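Local coordinates for protein acyl-CoA dehydrogenase (Thermus thermophilus, PDB 2Z1Q) that probably oxidises saturated acyl-CoA thioesters to 2,3-dehydroacyl-CoA, using bound FAD and passing the electrons on to an acceptor, at residues L260-R264 against E398-N404. Sequence-based numbering, arbitrary orientation.
Sequences LNVGR and EGTNEIN. With FAD (flavin-adenine dinucleotide), chain D.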
loop_
_atom_site.group_PDB
_atom_site.type_symbol
_atom_site.label_atom_id
_atom_site.label_comp_id
_atom_site.label_asym_id
_atom_site.label_seq_id
_atom_site.Cartn_x
_atom_site.Cartn_y
_atom_site.Cartn_z
ATOM N N LEU B 260 -20.387 14.723 7.962
ATOM C CA LEU B 260 -19.028 14.201 7.984
ATOM C C LEU B 260 -18.663 13.532 9.309
ATOM O O LEU B 260 -17.910 12.562 9.307
ATOM C CB LEU B 260 -18.010 15.317 7.669
ATOM C CG LEU B 260 -17.719 15.593 6.186
ATOM C CD1 LEU B 260 -17.061 16.963 6.024
ATOM C CD2 LEU B 260 -16.830 14.483 5.631
ATOM N N ASN B 261 -19.186 14.020 10.436
ATOM C CA ASN B 261 -18.845 13.396 11.717
ATOM C C ASN B 261 -19.304 11.948 11.785
ATOM O O ASN B 261 -18.571 11.085 12.263
ATOM C CB ASN B 261 -19.445 14.171 12.899
ATOM C CG ASN B 261 -18.807 15.530 13.097
ATOM O OD1 ASN B 261 -17.627 15.730 12.803
ATOM N ND2 ASN B 261 -19.584 16.475 13.621
ATOM N N VAL B 262 -20.512 11.673 11.306
ATOM C CA VAL B 262 -21.046 10.322 11.334
ATOM C C VAL B 262 -20.346 9.458 10.299
ATOM O O VAL B 262 -20.004 8.294 10.561
ATOM C CB VAL B 262 -22.543 10.338 11.050
ATOM C CG1 VAL B 262 -23.064 8.914 10.867
ATOM C CG2 VAL B 262 -23.260 11.054 12.181
ATOM N N GLY B 263 -20.153 10.016 9.113
ATOM C CA GLY B 263 -19.491 9.262 8.075
ATOM C C GLY B 263 -18.117 8.803 8.514
ATOM O O GLY B 263 -17.704 7.693 8.191
ATOM N N ARG B 264 -17.411 9.631 9.273
ATOM C CA ARG B 264 -16.078 9.246 9.695
ATOM C C ARG B 264 -16.031 8.105 10.690
ATOM O O ARG B 264 -15.226 7.184 10.529
ATOM C CB ARG B 264 -15.331 10.457 10.239
ATOM C CG ARG B 264 -14.998 11.474 9.157
ATOM C CD ARG B 264 -14.541 12.804 9.733
ATOM N NE ARG B 264 -14.198 13.739 8.665
ATOM C CZ ARG B 264 -14.020 15.046 8.830
ATOM N NH1 ARG B 264 -13.706 15.810 7.787
ATOM N NH2 ARG B 264 -14.163 15.590 10.027
ATOM N N GLU B 398 -14.656 10.588 3.190
ATOM C CA GLU B 398 -14.889 11.346 4.422
ATOM C C GLU B 398 -13.753 12.319 4.691
ATOM O O GLU B 398 -13.367 12.530 5.840
ATOM C CB GLU B 398 -14.992 10.391 5.622
ATOM C CG GLU B 398 -15.865 9.166 5.394
ATOM C CD GLU B 398 -17.321 9.521 5.158
ATOM O OE1 GLU B 398 -18.016 8.731 4.485
ATOM O OE2 GLU B 398 -17.779 10.579 5.644
ATOM N N GLY B 399 -13.224 12.915 3.630
ATOM C CA GLY B 399 -12.099 13.816 3.776
ATOM C C GLY B 399 -10.858 12.947 3.683
ATOM O O GLY B 399 -10.812 11.861 4.279
ATOM N N THR B 400 -9.863 13.403 2.922
ATOM C CA THR B 400 -8.626 12.655 2.765
ATOM C C THR B 400 -7.957 12.640 4.137
ATOM O O THR B 400 -8.287 13.462 5.000
ATOM C CB THR B 400 -7.666 13.348 1.776
ATOM O OG1 THR B 400 -7.200 14.575 2.349
ATOM C CG2 THR B 400 -8.361 13.651 0.469
ATOM N N ASN B 401 -7.007 11.727 4.331
ATOM C CA ASN B 401 -6.319 11.659 5.608
ATOM C C ASN B 401 -5.471 12.901 5.867
ATOM O O ASN B 401 -5.172 13.218 7.018
ATOM C CB ASN B 401 -5.492 10.379 5.685
ATOM C CG ASN B 401 -6.363 9.161 5.929
ATOM O OD1 ASN B 401 -7.576 9.291 6.110
ATOM N ND2 ASN B 401 -5.761 7.986 5.945
ATOM N N GLU B 402 -5.091 13.603 4.795
ATOM C CA GLU B 402 -4.329 14.846 4.928
ATOM C C GLU B 402 -5.262 15.867 5.597
ATOM O O GLU B 402 -4.914 16.468 6.612
ATOM C CB GLU B 402 -3.887 15.381 3.555
ATOM C CG GLU B 402 -2.788 14.570 2.856
ATOM C CD GLU B 402 -3.240 13.195 2.422
ATOM O OE1 GLU B 402 -4.174 13.100 1.599
ATOM O OE2 GLU B 402 -2.665 12.201 2.906
ATOM N N ILE B 403 -6.457 16.036 5.027
ATOM C CA ILE B 403 -7.453 16.970 5.573
ATOM C C ILE B 403 -7.796 16.640 7.032
ATOM O O ILE B 403 -7.886 17.536 7.871
ATOM C CB ILE B 403 -8.760 16.980 4.711
ATOM C CG1 ILE B 403 -8.795 18.230 3.834
ATOM C CG2 ILE B 403 -10.004 16.983 5.589
ATOM C CD1 ILE B 403 -7.675 18.311 2.868
ATOM N N ASN B 404 -7.969 15.361 7.334
ATOM C CA ASN B 404 -8.282 14.958 8.701
ATOM C C ASN B 404 -7.110 15.212 9.643
ATOM O O ASN B 404 -7.310 15.623 10.786
ATOM C CB ASN B 404 -8.690 13.488 8.733
ATOM C CG ASN B 404 -10.137 13.293 8.346
ATOM O OD1 ASN B 404 -11.040 13.655 9.105
ATOM N ND2 ASN B 404 -10.373 12.733 7.157
HETATM P PA FAD D . -7.872 16.212 -5.027
HETATM O O1A FAD D . -8.177 14.844 -5.364
HETATM O O2A FAD D . -8.680 17.471 -5.588
HETATM O O5B FAD D . -7.097 16.439 -3.685
HETATM C C5B FAD D . -5.717 16.130 -3.869
HETATM C C4B FAD D . -5.180 16.568 -2.525
HETATM O O4B FAD D . -5.960 16.790 -1.419
HETATM C C3B FAD D . -3.722 16.131 -2.048
HETATM O O3B FAD D . -2.718 16.926 -2.690
HETATM C C2B FAD D . -4.013 16.473 -0.529
HETATM O O2B FAD D . -2.874 16.816 0.267
HETATM C C1B FAD D . -4.928 17.584 -0.959
HETATM N N9A FAD D . -5.322 18.674 -0.119
HETATM C C8A FAD D . -6.545 19.267 -0.253
HETATM N N7A FAD D . -6.661 20.243 0.570
HETATM C C5A FAD D . -5.535 20.336 1.308
HETATM C C6A FAD D . -5.089 21.203 2.350
HETATM N N6A FAD D . -5.921 22.208 2.800
HETATM N N1A FAD D . -3.848 20.995 2.869
HETATM C C2A FAD D . -3.042 20.039 2.416
HETATM N N3A FAD D . -3.434 19.235 1.447
HETATM C C4A FAD D . -4.636 19.325 0.856
HETATM N N1 FAD D . -18.876 12.858 -3.417
HETATM C C2 FAD D . -20.126 13.164 -3.007
HETATM O O2 FAD D . -20.414 14.341 -2.856
HETATM N N3 FAD D . -21.078 12.225 -2.777
HETATM C C4 FAD D . -20.838 10.879 -2.946
HETATM O O4 FAD D . -21.691 10.050 -2.744
HETATM C C4X FAD D . -19.489 10.474 -3.412
HETATM N N5 FAD D . -19.157 9.193 -3.645
HETATM C C5X FAD D . -17.929 8.856 -4.114
HETATM C C6 FAD D . -17.599 7.488 -4.423
HETATM C C7 FAD D . -16.335 7.174 -4.950
HETATM C C7M FAD D . -16.008 5.734 -5.296
HETATM C C8 FAD D . -15.364 8.204 -5.165
HETATM C C8M FAD D . -13.996 7.909 -5.740
HETATM C C9 FAD D . -15.665 9.513 -4.863
HETATM C C9A FAD D . -16.945 9.873 -4.341
HETATM N N10 FAD D . -17.244 11.229 -4.079
HETATM C C10 FAD D . -18.501 11.581 -3.633
HETATM C "C1'" FAD D . -16.194 12.177 -4.351
HETATM C "C2'" FAD D . -15.412 12.657 -3.119
HETATM O "O2'" FAD D . -16.246 13.398 -2.240
HETATM C "C3'" FAD D . -14.343 13.483 -3.759
HETATM O "O3'" FAD D . -13.556 12.591 -4.599
HETATM C "C4'" FAD D . -13.377 14.138 -2.811
HETATM O "O4'" FAD D . -13.992 15.075 -1.923
HETATM C "C5'" FAD D . -12.428 14.758 -3.772
HETATM O "O5'" FAD D . -11.387 15.383 -3.209
HETATM P P FAD D . -10.506 15.606 -4.531
HETATM O O1P FAD D . -10.366 14.283 -5.195
HETATM O O2P FAD D . -11.240 16.642 -5.549
HETATM O O3P FAD D . -9.083 16.144 -3.936
HETATM O O HOH W 1 -18.591 6.282 6.093
#
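Arg264, on helix 252-288, meets the loop of Glu398 and Gly399 in a side-chain-to-backbone contact inside the C-terminal helical domain, just ahead of helix 401-407. It illustrates how one carbonyl can be gripped by two side chains. Arg264 NE donates to Glu398 O at 3.2 Å, nearly straight at 167° and close to the guanidinium plane, while Asn404 ND2 reaches the same oxygen from the opposite face of the carbonyl, 3.3 Å away. The extended arginine chain carries NE past Glu398 CB to that oxygen. Asn404 OD1 lies over one guanidinium face, 3.3 Å from Arg264 CZ, and bonds instead to Ser352 of helix 348-372; Leu260 CB covers the other face. An alanine in place of Arg264 would probably leave Glu398 O with Asn404 as its remaining donor here and open a gap between Leu260 and Asn404. In this acyl-CoA dehydrogenase fold the loop leads directly into an FAD-binding helix start: Thr400 is the N-cap, its OG1 accepting from Ile403 N, and Ile403 CD1 lies 3.2 Å from N7A of the FAD adenine. Bent at chi2 (-64°), the Glu398 side chain lays its carboxylate against Gly263, OE2 being 3.3 Å from Gly263 CA, where any side chain would collide with it. A water donates to both Gly263 O and Glu398 OE1.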